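Local coordinates for protein transcription regulator (Lactobacillus plantarum WCFS1, PDB 3CLK) that probably binds DNA as a dimer and regulates transcription in response to a small molecule held by its periplasmic-binding-protein-like domain, at residues B[30-35]-B[239-244]. Sequence-based numbering, arbitrary orientation.
Sequences IQEEAH and DFFQMG
The edge of the F241 ring faces E32: both carboxylate oxygens and the carbon between them gather round CZ, with OE2 of E32 3.9 Å from CZ of F241, close to the ring plane. The carboxylate plane stands 74° from that of the ring, and the two side chains run at about a right angle to each other. This approach would be mildly favourable if the acid is charged, since a ring's C-H edge is slightly positive; at this distance the effect is at most weak. F241 reaches helix 22-34 because its CG lies anti to the backbone N (chi1 -169°), and it also touches D28, one turn before E32.

Beneath E32, which is exposed, and the partly exposed F241, the helices come closer. The CA atoms of I30 and G244 are 4.4 Å apart, a spacing that the absence of a side chain on G244 permits, and CG1 of I30 rests 3.5 Å from O of G244. I30 continues inward to L70 and L72 of strand 68-72, and E33 meets V245 and V248.

D239 sits at the N-cap position, just before helix 240-256; its OD1 accepts from N of Q242 at 3.0 Å, the donor lying above the carboxylate plane. After strand 234-237 the chain crosses back, and this glycine-mediated close packing sets both helices side by side within the N-terminal lobe, as in the interlaced two-lobed periplasmic-binding-protein fold of LacI-type regulators.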
# COMPACT_ATOMS: atom_id res chain seq x y z
N ILE B 30 -14.06 -6.16 -4.43
CA ILE B 30 -14.34 -6.78 -5.72
C ILE B 30 -14.14 -8.28 -5.60
O ILE B 30 -14.98 -9.08 -6.03
CB ILE B 30 -13.40 -6.24 -6.82
CG1 ILE B 30 -13.71 -4.77 -7.11
CG2 ILE B 30 -13.54 -7.06 -8.09
CD1 ILE B 30 -12.75 -4.13 -8.09
N GLN B 31 -13.01 -8.66 -5.01
CA GLN B 31 -12.68 -10.06 -4.84
C GLN B 31 -13.77 -10.80 -4.08
O GLN B 31 -14.12 -11.93 -4.43
CB GLN B 31 -11.33 -10.20 -4.11
CG GLN B 31 -10.87 -11.63 -3.88
CD GLN B 31 -11.49 -12.25 -2.64
OE1 GLN B 31 -11.34 -13.45 -2.39
NE2 GLN B 31 -12.17 -11.44 -1.84
N GLU B 32 -14.33 -10.17 -3.06
CA GLU B 32 -15.37 -10.81 -2.27
C GLU B 32 -16.70 -10.94 -3.01
O GLU B 32 -17.32 -12.00 -2.99
CB GLU B 32 -15.59 -10.06 -0.95
CG GLU B 32 -16.65 -10.71 -0.07
CD GLU B 32 -16.56 -10.26 1.37
OE1 GLU B 32 -15.48 -10.45 1.98
OE2 GLU B 32 -17.57 -9.73 1.89
N GLU B 33 -17.13 -9.86 -3.65
CA GLU B 33 -18.39 -9.88 -4.39
C GLU B 33 -18.27 -10.81 -5.59
O GLU B 33 -19.25 -11.43 -6.00
CB GLU B 33 -18.75 -8.46 -4.84
CG GLU B 33 -20.17 -8.30 -5.38
CD GLU B 33 -21.24 -8.64 -4.36
OE1 GLU B 33 -20.97 -8.55 -3.14
OE2 GLU B 33 -22.37 -8.98 -4.77
N ALA B 34 -17.07 -10.90 -6.15
CA ALA B 34 -16.83 -11.76 -7.30
C ALA B 34 -16.93 -13.22 -6.88
O ALA B 34 -17.65 -14.00 -7.50
CB ALA B 34 -15.46 -11.47 -7.89
N HIS B 35 -16.22 -13.58 -5.82
CA HIS B 35 -16.23 -14.96 -5.34
C HIS B 35 -17.56 -15.32 -4.69
O HIS B 35 -17.74 -16.44 -4.21
CB HIS B 35 -15.08 -15.18 -4.36
CG HIS B 35 -14.57 -16.60 -4.33
ND1 HIS B 35 -15.31 -17.64 -3.83
CD2 HIS B 35 -13.42 -17.14 -4.79
CE1 HIS B 35 -14.64 -18.77 -3.97
NE2 HIS B 35 -13.48 -18.49 -4.55
N ASP B 239 -15.56 4.68 1.53
CA ASP B 239 -15.86 3.26 1.64
C ASP B 239 -15.43 2.55 0.37
O ASP B 239 -16.26 2.12 -0.42
CB ASP B 239 -17.36 3.05 1.87
CG ASP B 239 -17.68 1.64 2.34
OD1 ASP B 239 -16.86 0.73 2.09
OD2 ASP B 239 -18.75 1.44 2.95
N PHE B 240 -14.11 2.44 0.18
CA PHE B 240 -13.54 1.79 -0.99
C PHE B 240 -14.06 0.37 -1.17
O PHE B 240 -14.35 -0.07 -2.28
CB PHE B 240 -12.01 1.75 -0.89
CG PHE B 240 -11.36 3.11 -0.79
CD1 PHE B 240 -11.47 4.03 -1.83
CD2 PHE B 240 -10.62 3.47 0.34
CE1 PHE B 240 -10.84 5.29 -1.76
CE2 PHE B 240 -9.99 4.72 0.42
CZ PHE B 240 -10.10 5.62 -0.62
N PHE B 241 -14.15 -0.36 -0.06
CA PHE B 241 -14.62 -1.73 -0.10
C PHE B 241 -15.97 -1.79 -0.80
O PHE B 241 -16.16 -2.56 -1.74
CB PHE B 241 -14.76 -2.29 1.32
CG PHE B 241 -14.98 -3.78 1.37
CD1 PHE B 241 -13.90 -4.65 1.37
CD2 PHE B 241 -16.27 -4.30 1.40
CE1 PHE B 241 -14.09 -6.03 1.41
CE2 PHE B 241 -16.48 -5.68 1.44
CZ PHE B 241 -15.38 -6.55 1.45
N GLN B 242 -16.90 -0.96 -0.34
CA GLN B 242 -18.23 -0.92 -0.91
C GLN B 242 -18.20 -0.55 -2.39
O GLN B 242 -19.01 -1.05 -3.17
CB GLN B 242 -19.10 0.08 -0.15
CG GLN B 242 -20.56 0.08 -0.60
CD GLN B 242 -21.17 -1.32 -0.56
OE1 GLN B 242 -21.07 -2.03 0.44
NE2 GLN B 242 -21.82 -1.71 -1.66
N MSE B 243 -17.27 0.31 -2.79
CA MSE B 243 -17.17 0.69 -4.19
C MSE B 243 -16.92 -0.58 -4.99
O MSE B 243 -17.52 -0.78 -6.05
CB MSE B 243 -16.01 1.65 -4.41
CG MSE B 243 -16.21 3.00 -3.77
SE MSE B 243 -14.78 4.19 -4.26
CE MSE B 243 -15.00 5.50 -2.84
N GLY B 244 -16.04 -1.42 -4.46
CA GLY B 244 -15.69 -2.66 -5.12
C GLY B 244 -16.84 -3.64 -5.15
O GLY B 244 -17.04 -4.35 -6.15